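Local coordinates for protein EreC (Klebsiella pneumoniae, PDB 6XCQ) that probably hydrolyses the macrolactone ester of erythromycin and related macrolides, the esterase chemistry behind plasmid-borne macrolide resistance, at residues A[65-70]-A[77-82]; A[70-75]-A[428-433]; A[305-310]-A[340-345]; A[347-352]-A[366-371]. The protein carries 1 engineered substitution. One frame throughout, in Å; residues are numbered along the deposited sequence.

Contact 1. Residues A[65-70]-A[77-82]; sequences LGEGAH and LARASL
The backbones of L65 and R79 pass with their CA atoms 6.5 Å apart, where the loop leaving strand 62-65 doubles back past the helix it leads into, 73-90. This is a strand-loop-helix connection at the carboxyl end of a strand in the mixed sheet. R79 spans the gap: with CG turned anti to its own carbonyl carbon (chi1 -78°) and the chain stretched from CG to NE, its guanidinium reaches the loop. There the buried carbonyls of L65 and G66 meet it obliquely, NH2 giving a weak hydrogen bond to L65 O (3.1 Å) and NE another to G66 O (3.1 Å). E67 lies over one face of the guanidinium, its carboxylate stacked on it with the planes 14° apart. E67 OE1 to R79 NH1, at 3.4 Å, is therefore a salt bridge of charges alone, since no N-H points at the oxygen. E67 CG packs on R79 NH2 at 3.4 Å. Farther along the helix, both methyls of L65 rest against L82, with L65 CD2 3.8 Å from L82 CB. Water 1, at the edge of the guanidinium and in its plane, accepts from R79 NH2 at 2.9 Å.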
# COMPACT_ATOMS: atom_id res chain seq x y z
N LEU A 65 1.82 7.20 5.83
CA LEU A 65 1.61 6.76 7.21
C LEU A 65 1.81 5.25 7.23
O LEU A 65 1.03 4.50 6.63
CB LEU A 65 0.21 7.13 7.72
CG LEU A 65 -0.23 8.61 7.66
CD1 LEU A 65 -1.68 8.73 8.07
CD2 LEU A 65 0.64 9.48 8.56
N GLY A 66 2.88 4.81 7.88
CA GLY A 66 3.30 3.42 7.83
C GLY A 66 2.56 2.52 8.80
O GLY A 66 1.54 2.86 9.40
N GLU A 67 3.09 1.31 8.91
CA GLU A 67 2.76 0.41 9.99
C GLU A 67 3.90 -0.58 10.05
O GLU A 67 4.36 -1.05 9.00
CB GLU A 67 1.40 -0.30 9.78
CG GLU A 67 1.23 -0.94 8.42
CD GLU A 67 -0.14 -1.63 8.25
OE1 GLU A 67 -1.04 -1.41 9.09
OE2 GLU A 67 -0.29 -2.41 7.30
N GLY A 68 4.42 -0.84 11.25
CA GLY A 68 5.53 -1.76 11.37
C GLY A 68 5.14 -3.20 11.17
O GLY A 68 6.01 -4.05 10.94
N ALA A 69 3.84 -3.49 11.25
CA ALA A 69 3.33 -4.82 10.99
C ALA A 69 1.89 -4.69 10.54
O ALA A 69 1.17 -3.79 10.99
CB ALA A 69 3.42 -5.72 12.24
N HIS A 70 1.48 -5.55 9.62
CA HIS A 70 0.09 -5.53 9.20
C HIS A 70 -0.80 -6.04 10.33
O HIS A 70 -0.34 -6.75 11.24
CB HIS A 70 -0.11 -6.41 7.96
CG HIS A 70 0.51 -5.86 6.70
ND1 HIS A 70 0.37 -4.54 6.32
CD2 HIS A 70 1.24 -6.45 5.73
CE1 HIS A 70 0.99 -4.35 5.17
NE2 HIS A 70 1.52 -5.50 4.79
N LEU A 77 -5.58 2.77 14.72
CA LEU A 77 -5.94 3.93 15.53
C LEU A 77 -5.04 5.12 15.23
O LEU A 77 -5.53 6.24 15.02
CB LEU A 77 -5.88 3.57 17.02
CG LEU A 77 -7.11 2.83 17.54
CD1 LEU A 77 -6.87 2.33 18.97
CD2 LEU A 77 -8.35 3.72 17.47
N ALA A 78 -3.72 4.91 15.23
CA ALA A 78 -2.80 6.01 14.98
C ALA A 78 -2.97 6.55 13.57
O ALA A 78 -2.82 7.75 13.34
CB ALA A 78 -1.34 5.57 15.20
N ARG A 79 -3.25 5.68 12.60
CA ARG A 79 -3.48 6.15 11.23
C ARG A 79 -4.69 7.07 11.17
O ARG A 79 -4.65 8.12 10.53
CB ARG A 79 -3.65 4.98 10.27
CG ARG A 79 -2.36 4.32 9.89
CD ARG A 79 -2.60 3.14 8.99
NE ARG A 79 -1.39 2.83 8.25
CZ ARG A 79 -1.27 1.83 7.39
NH1 ARG A 79 -2.30 1.03 7.16
NH2 ARG A 79 -0.12 1.64 6.75
N ALA A 80 -5.78 6.68 11.83
CA ALA A 80 -6.97 7.52 11.82
C ALA A 80 -6.68 8.89 12.43
O ALA A 80 -7.11 9.92 11.91
CB ALA A 80 -8.11 6.83 12.57
N SER A 81 -5.92 8.91 13.53
CA SER A 81 -5.58 10.20 14.14
C SER A 81 -4.74 11.06 13.20
O SER A 81 -4.98 12.27 13.07
CB SER A 81 -4.84 9.98 15.46
OG SER A 81 -5.73 9.48 16.45
N LEU A 82 -3.74 10.47 12.55
CA LEU A 82 -2.89 11.27 11.69
C LEU A 82 -3.60 11.66 10.40
O LEU A 82 -3.28 12.69 9.81
CB LEU A 82 -1.59 10.52 11.42
CG LEU A 82 -0.65 10.63 12.62
CD1 LEU A 82 0.47 9.62 12.56
CD2 LEU A 82 -0.10 12.05 12.67
O HOH W 1 -0.77 -0.59 5.07

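Contact 2. Residues A[70-75]-A[428-433]; sequences HFVAEF and PSAGKD
F71 O receives the N-H of D433 at 2.8 Å, nearly straight at 175°, and the same oxygen is touched by CA of K432 through a CA-H...O contact. Two residues on from F71, A73 N gives to G431 O at 2.9 Å, and this oxygen also meets CA of V72. These two N-H...O bonds flank a single beta bridge, V72 with K432, whose CA atoms lie 4.8 Å apart.

The side chain of E74 makes the second grip. Bent at chi2 (86°), it brings its carboxylate back over the 429-431 backbone. OE1 takes G431 N at 2.9 Å, on the syn side of the carboxylate and tilted from its plane; OE2 takes the hydroxyl of S429 (OG 2.9 Å), which arrives from well above the plane. Both oxygens thus have a donor from the loop, which should fix the rotation of the group. CG1 of V72, anti to the backbone N (chi1 172°), packs on A430, 3.6 Å from its CB. Water 2 donates to V72 O and to D433 OD2 (2.7 Å), an oxygen that also bonds to S134 of helix 126-146.

V72 is the N-cap residue of helix 73-90, so the loop following strand 423-427 adds an isolated beta bridge at a helix start, with a first-turn N-H, that of A73, used by the bridging loop.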
# COMPACT_ATOMS: atom_id res chain seq x y z
N HIS A 70 1.48 -5.55 9.62
CA HIS A 70 0.09 -5.53 9.20
C HIS A 70 -0.80 -6.04 10.33
O HIS A 70 -0.34 -6.75 11.24
CB HIS A 70 -0.11 -6.41 7.96
CG HIS A 70 0.51 -5.86 6.70
ND1 HIS A 70 0.37 -4.54 6.32
CD2 HIS A 70 1.24 -6.45 5.73
CE1 HIS A 70 0.99 -4.35 5.17
NE2 HIS A 70 1.52 -5.50 4.79
N PHE A 71 -2.08 -5.66 10.28
CA PHE A 71 -3.14 -6.27 11.08
C PHE A 71 -3.06 -5.90 12.56
O PHE A 71 -3.49 -6.68 13.42
CB PHE A 71 -3.15 -7.79 10.92
CG PHE A 71 -3.07 -8.25 9.48
CD1 PHE A 71 -4.02 -7.84 8.56
CD2 PHE A 71 -2.04 -9.07 9.06
CE1 PHE A 71 -3.95 -8.26 7.23
CE2 PHE A 71 -1.96 -9.49 7.72
CZ PHE A 71 -2.92 -9.08 6.81
N VAL A 72 -2.57 -4.70 12.88
CA VAL A 72 -2.38 -4.25 14.26
C VAL A 72 -3.42 -3.19 14.58
O VAL A 72 -3.57 -2.21 13.85
CB VAL A 72 -0.96 -3.70 14.47
CG1 VAL A 72 -0.85 -3.07 15.84
CG2 VAL A 72 0.10 -4.78 14.26
N ALA A 73 -4.13 -3.38 15.70
CA ALA A 73 -5.21 -2.46 16.08
C ALA A 73 -4.67 -1.06 16.36
O ALA A 73 -5.24 -0.06 15.92
CB ALA A 73 -5.95 -2.98 17.31
N GLU A 74 -3.56 -0.97 17.12
CA GLU A 74 -3.01 0.33 17.46
C GLU A 74 -2.54 1.10 16.23
O GLU A 74 -2.61 2.33 16.21
CB GLU A 74 -1.83 0.17 18.44
CG GLU A 74 -2.23 -0.26 19.85
CD GLU A 74 -2.35 -1.77 19.99
OE1 GLU A 74 -2.27 -2.49 18.97
OE2 GLU A 74 -2.53 -2.24 21.13
N PHE A 75 -2.07 0.40 15.19
CA PHE A 75 -1.63 1.13 14.02
C PHE A 75 -2.82 1.70 13.25
O PHE A 75 -2.71 2.80 12.70
CB PHE A 75 -0.75 0.24 13.14
CG PHE A 75 0.61 -0.05 13.75
CD1 PHE A 75 1.21 0.86 14.60
CD2 PHE A 75 1.28 -1.23 13.47
CE1 PHE A 75 2.46 0.61 15.16
CE2 PHE A 75 2.53 -1.50 14.03
CZ PHE A 75 3.11 -0.57 14.86
N PRO A 428 2.45 1.93 22.32
CA PRO A 428 2.96 1.09 23.42
C PRO A 428 2.90 -0.41 23.15
O PRO A 428 3.66 -1.16 23.76
CB PRO A 428 2.06 1.47 24.61
CG PRO A 428 1.56 2.84 24.29
CD PRO A 428 1.36 2.81 22.78
N SER A 429 2.01 -0.86 22.27
CA SER A 429 1.76 -2.28 22.09
C SER A 429 1.20 -2.47 20.69
O SER A 429 0.75 -1.52 20.06
CB SER A 429 0.79 -2.81 23.15
OG SER A 429 -0.42 -2.05 23.10
N ALA A 430 1.23 -3.73 20.21
CA ALA A 430 0.77 -4.02 18.84
C ALA A 430 -0.07 -5.31 18.85
O ALA A 430 0.41 -6.39 18.50
CB ALA A 430 1.95 -4.13 17.87
N GLY A 431 -1.34 -5.18 19.22
CA GLY A 431 -2.22 -6.32 19.28
C GLY A 431 -2.95 -6.57 17.96
O GLY A 431 -3.20 -5.65 17.19
N LYS A 432 -3.28 -7.83 17.70
CA LYS A 432 -3.96 -8.17 16.46
C LYS A 432 -5.32 -7.48 16.40
O LYS A 432 -6.11 -7.54 17.35
CB LYS A 432 -4.15 -9.69 16.30
CG LYS A 432 -4.96 -10.03 15.04
CD LYS A 432 -4.86 -11.48 14.59
CE LYS A 432 -5.44 -12.43 15.61
NZ LYS A 432 -6.78 -12.00 16.07
N ASP A 433 -5.57 -6.81 15.29
CA ASP A 433 -6.87 -6.21 15.02
C ASP A 433 -7.97 -7.26 15.13
O ASP A 433 -7.90 -8.32 14.50
CB ASP A 433 -6.84 -5.61 13.62
CG ASP A 433 -8.06 -4.78 13.29
OD1 ASP A 433 -9.17 -5.07 13.78
OD2 ASP A 433 -7.90 -3.83 12.49
O HOH W 2 -5.42 -3.10 11.72

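Contact 3. Residues A[305-310]-A[340-345]; sequences AHNNNL and AIAFTH. Engineered in segment 305-310: N309 (natural residue His).
Two hydrogen bonds, both made by the amide of N307, join the start of the short helix 307-310 to strand 338-345. OD1 accepts from F343 N at 3.1 Å and a nearly straight 168°, the donor slightly tilted from the amide carbonyl plane; ND2 gives to F343 O at 2.8 Å from above the plane of the F343 carbonyl. With chi1 at -75°, CG stands anti to the carbonyl carbon of N307, and the amide spans the N-H and C=O of one strand residue, with OD1 and ND2 of N307 each 3.8 Å from CB of A342.

Apolar packing is lighter and sits at the other end of the helix, where CB of L310 faces CB of A340 at 4.2 Å. Beside it, the L310 CD1 methyl makes a van der Waals contact with the backbone oxygen I341 O at 4.0 Å.

Bonds within 305-310 hold the helix start in shape. H306 is the N-cap: its ND1 accepts N308 N at 3.0 Å in the plane of the ring, while N309 OD1 takes H306 N weakly, completing a capping box. N309 is an engineered residue, histidine in the natural protein, so this last bond belongs to the altered form. H306 NE2 is bonded to Q409, and N309 ND2 to D282.

N307 thus pairs with F343 much as a neighbouring strand would, satisfying two buried backbone groups through an uncharged side chain whose bonding should depend little on protonation.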
# COMPACT_ATOMS: atom_id res chain seq x y z
N ALA A 305 0.60 2.52 3.63
CA ALA A 305 1.33 1.34 3.20
C ALA A 305 2.26 0.91 4.33
O ALA A 305 2.40 1.59 5.34
CB ALA A 305 2.09 1.60 1.90
N HIS A 306 2.91 -0.24 4.14
CA HIS A 306 3.82 -0.76 5.17
C HIS A 306 5.04 0.15 5.29
O HIS A 306 5.42 0.83 4.33
CB HIS A 306 4.24 -2.19 4.80
CG HIS A 306 4.78 -2.99 5.94
ND1 HIS A 306 6.09 -2.90 6.35
CD2 HIS A 306 4.21 -3.92 6.74
CE1 HIS A 306 6.30 -3.73 7.35
NE2 HIS A 306 5.18 -4.37 7.61
N ASN A 307 5.65 0.18 6.50
CA ASN A 307 6.95 0.83 6.68
C ASN A 307 7.92 0.45 5.57
O ASN A 307 8.62 1.31 5.01
CB ASN A 307 7.59 0.45 8.03
CG ASN A 307 6.95 1.13 9.23
OD1 ASN A 307 5.98 1.88 9.11
ND2 ASN A 307 7.51 0.86 10.41
N ASN A 308 8.00 -0.84 5.25
CA ASN A 308 8.93 -1.32 4.24
C ASN A 308 8.63 -0.74 2.86
O ASN A 308 9.54 -0.69 2.02
CB ASN A 308 8.90 -2.85 4.16
CG ASN A 308 9.39 -3.51 5.44
OD1 ASN A 308 9.73 -2.85 6.41
ND2 ASN A 308 9.39 -4.83 5.45
N ASN A 309 7.39 -0.33 2.58
CA ASN A 309 7.11 0.27 1.28
C ASN A 309 7.38 1.77 1.29
O ASN A 309 7.85 2.32 0.28
CB ASN A 309 5.65 0.05 0.84
CG ASN A 309 5.26 -1.41 0.78
OD1 ASN A 309 4.40 -1.86 1.53
ND2 ASN A 309 5.85 -2.15 -0.15
N LEU A 310 7.10 2.45 2.40
CA LEU A 310 7.27 3.89 2.48
C LEU A 310 8.73 4.30 2.64
O LEU A 310 9.07 5.45 2.34
CB LEU A 310 6.48 4.45 3.66
CG LEU A 310 4.95 4.26 3.69
CD1 LEU A 310 4.43 4.88 4.97
CD2 LEU A 310 4.31 4.93 2.50
N ALA A 340 7.69 10.43 4.65
CA ALA A 340 7.39 9.08 5.11
C ALA A 340 7.42 9.03 6.63
O ALA A 340 8.45 9.33 7.24
CB ALA A 340 8.39 8.07 4.54
N ILE A 341 6.32 8.61 7.24
CA ILE A 341 6.25 8.47 8.69
C ILE A 341 6.13 6.97 9.01
O ILE A 341 5.12 6.34 8.68
CB ILE A 341 5.08 9.26 9.29
CG1 ILE A 341 5.10 10.70 8.74
CG2 ILE A 341 5.16 9.23 10.82
CD1 ILE A 341 4.02 11.60 9.29
N ALA A 342 7.19 6.40 9.57
CA ALA A 342 7.15 5.01 10.03
C ALA A 342 6.39 4.90 11.34
O ALA A 342 6.40 5.81 12.16
CB ALA A 342 8.56 4.47 10.22
N PHE A 343 5.70 3.76 11.53
CA PHE A 343 5.02 3.42 12.78
C PHE A 343 5.70 2.21 13.37
O PHE A 343 5.86 1.20 12.68
CB PHE A 343 3.54 3.06 12.57
CG PHE A 343 2.63 4.21 12.26
CD1 PHE A 343 3.10 5.37 11.65
CD2 PHE A 343 1.28 4.10 12.53
CE1 PHE A 343 2.23 6.42 11.34
CE2 PHE A 343 0.41 5.14 12.23
CZ PHE A 343 0.89 6.30 11.63
N THR A 344 6.06 2.27 14.65
CA THR A 344 6.59 1.08 15.31
C THR A 344 5.96 0.98 16.71
O THR A 344 5.02 1.70 17.03
CB THR A 344 8.12 1.09 15.32
OG1 THR A 344 8.59 -0.19 15.76
CG2 THR A 344 8.67 2.20 16.23
N HIS A 345 6.46 0.06 17.53
CA HIS A 345 5.78 -0.23 18.79
C HIS A 345 6.75 -0.86 19.78
O HIS A 345 7.80 -1.39 19.42
CB HIS A 345 4.59 -1.18 18.58
CG HIS A 345 5.01 -2.56 18.21
ND1 HIS A 345 5.23 -3.55 19.14
CD2 HIS A 345 5.29 -3.11 17.00
CE1 HIS A 345 5.61 -4.66 18.52
NE2 HIS A 345 5.66 -4.42 17.22

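Contact 4. Residues A[347-352]-A[366-371]; sequences GSTVPE and VVTTPA
G347 O touches the methyl of A371, and S348 O then receives A371 N at 2.8 Å, with CA of P370 also leaning on this oxygen; together they start the pairing of an antiparallel beta hairpin. T349 faces P370 as a non-hydrogen-bonded pair, CA atoms 4.1 Å apart, with diverging side chains. Its CB instead presses on CG2 of T368 at 3.5 Å, tighter than usual carbon contact. There the two threonine side chains cross: chi1 of T368 (-61°) sets OG1 beside the backbone N and leaves CG2 anti to that N, facing T349.

V350 and T369 form a hydrogen-bonded pair: V350 N gives to T369 O (2.8 Å), and V350 O accepts T369 N (3.0 Å). V350 CG1, between its backbone N and carbonyl carbon (chi1 69°), lies 4.0 Å from CB of A371. P351 and T368 point to the face opposite V350 and T369, a non-hydrogen-bonded pair where the proline nitrogen has no hydrogen to give; P351 CB packs on V366 CG1 at 3.7 Å. E352 closes the run with V367, E352 N to V367 O at 2.9 Å, with V367 N returning a bond to E352 O. The E352 chain leads away from the hairpin, and its carboxylate bonds to S410 and Q409.

The N-to-C directions of the two strand segments are 152° apart. On one side of the two-stranded sheet V350 meets A69 and H345 of strand 338-345; on the other P351 covers V72, just before helix 73-90.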
# COMPACT_ATOMS: atom_id res chain seq x y z
N GLY A 347 5.62 -3.31 22.03
CA GLY A 347 5.02 -4.52 22.55
C GLY A 347 5.96 -5.71 22.49
O GLY A 347 6.93 -5.74 21.73
N SER A 348 5.67 -6.72 23.32
CA SER A 348 6.51 -7.91 23.34
C SER A 348 6.13 -8.88 22.23
O SER A 348 6.95 -9.72 21.86
CB SER A 348 6.41 -8.62 24.70
OG SER A 348 5.09 -9.07 24.92
N THR A 349 4.93 -8.76 21.68
CA THR A 349 4.47 -9.61 20.61
C THR A 349 3.94 -8.75 19.47
O THR A 349 3.69 -7.55 19.62
CB THR A 349 3.37 -10.57 21.09
OG1 THR A 349 2.23 -9.81 21.50
CG2 THR A 349 3.85 -11.42 22.28
N VAL A 350 3.73 -9.39 18.32
CA VAL A 350 3.24 -8.71 17.13
C VAL A 350 2.52 -9.74 16.28
O VAL A 350 2.90 -10.93 16.30
CB VAL A 350 4.41 -8.03 16.39
CG1 VAL A 350 5.37 -9.08 15.75
CG2 VAL A 350 3.93 -7.04 15.37
N PRO A 351 1.45 -9.38 15.58
CA PRO A 351 0.87 -10.31 14.61
C PRO A 351 1.85 -10.54 13.48
O PRO A 351 2.43 -9.59 12.93
CB PRO A 351 -0.41 -9.60 14.12
CG PRO A 351 -0.62 -8.45 15.04
CD PRO A 351 0.71 -8.10 15.60
N GLU A 352 2.05 -11.79 13.13
CA GLU A 352 2.95 -12.15 12.06
C GLU A 352 2.20 -13.02 11.06
O GLU A 352 1.22 -13.69 11.41
CB GLU A 352 4.19 -12.89 12.61
CG GLU A 352 5.22 -13.34 11.56
CD GLU A 352 5.82 -12.18 10.78
OE1 GLU A 352 5.13 -11.65 9.89
OE2 GLU A 352 7.00 -11.81 11.06
N VAL A 366 -2.42 -15.45 10.43
CA VAL A 366 -1.92 -14.34 11.23
C VAL A 366 -1.91 -14.83 12.66
O VAL A 366 -2.97 -15.10 13.23
CB VAL A 366 -2.79 -13.08 11.09
CG1 VAL A 366 -2.32 -12.01 12.06
CG2 VAL A 366 -2.79 -12.60 9.65
N VAL A 367 -0.71 -14.95 13.24
CA VAL A 367 -0.53 -15.51 14.57
C VAL A 367 0.30 -14.55 15.40
O VAL A 367 1.23 -13.90 14.89
CB VAL A 367 0.12 -16.91 14.53
CG1 VAL A 367 -0.74 -17.87 13.75
CG2 VAL A 367 1.51 -16.83 13.91
N THR A 368 -0.02 -14.45 16.68
CA THR A 368 0.76 -13.63 17.59
C THR A 368 2.10 -14.31 17.88
O THR A 368 2.14 -15.48 18.27
CB THR A 368 -0.03 -13.39 18.88
OG1 THR A 368 -1.24 -12.69 18.57
CG2 THR A 368 0.78 -12.57 19.85
N THR A 369 3.19 -13.58 17.67
CA THR A 369 4.52 -14.12 17.83
C THR A 369 5.40 -13.07 18.50
O THR A 369 5.10 -11.87 18.42
CB THR A 369 5.12 -14.55 16.48
OG1 THR A 369 6.09 -15.59 16.68
CG2 THR A 369 5.77 -13.39 15.77
N PRO A 370 6.46 -13.49 19.20
CA PRO A 370 7.33 -12.52 19.89
C PRO A 370 7.95 -11.54 18.90
O PRO A 370 8.46 -11.93 17.85
CB PRO A 370 8.40 -13.39 20.55
CG PRO A 370 7.74 -14.70 20.76
CD PRO A 370 6.82 -14.87 19.56
N ALA A 371 7.94 -10.25 19.26
CA ALA A 371 8.56 -9.28 18.38
C ALA A 371 10.07 -9.26 18.63
O ALA A 371 10.57 -9.77 19.63
CB ALA A 371 7.96 -7.88 18.59

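How the contacts relate
Contacts 1 and 2 share H70 and both use helix 73-90, their centres about 9 Å apart; F75 of contact 2 packs against residues 67-69. Contacts 1 and 3 touch, centres about 8 Å apart, where E67 O and N307 N (3.1 Å) and G66 N and I341 O (2.8 Å) probably hydrogen-bond. The hairpin of contact 4 has its centre about 9 Å from that of contact 2, with P351 CD 3.4 Å from A430 O, and about 17 Å from that of contact 3. H70 meets H306 edge-to-face, and Q409 bonds to both H70 N and H306. This cluster, at the carboxyl ends of parallel strands and beside the engineered N309, is probably near the active site.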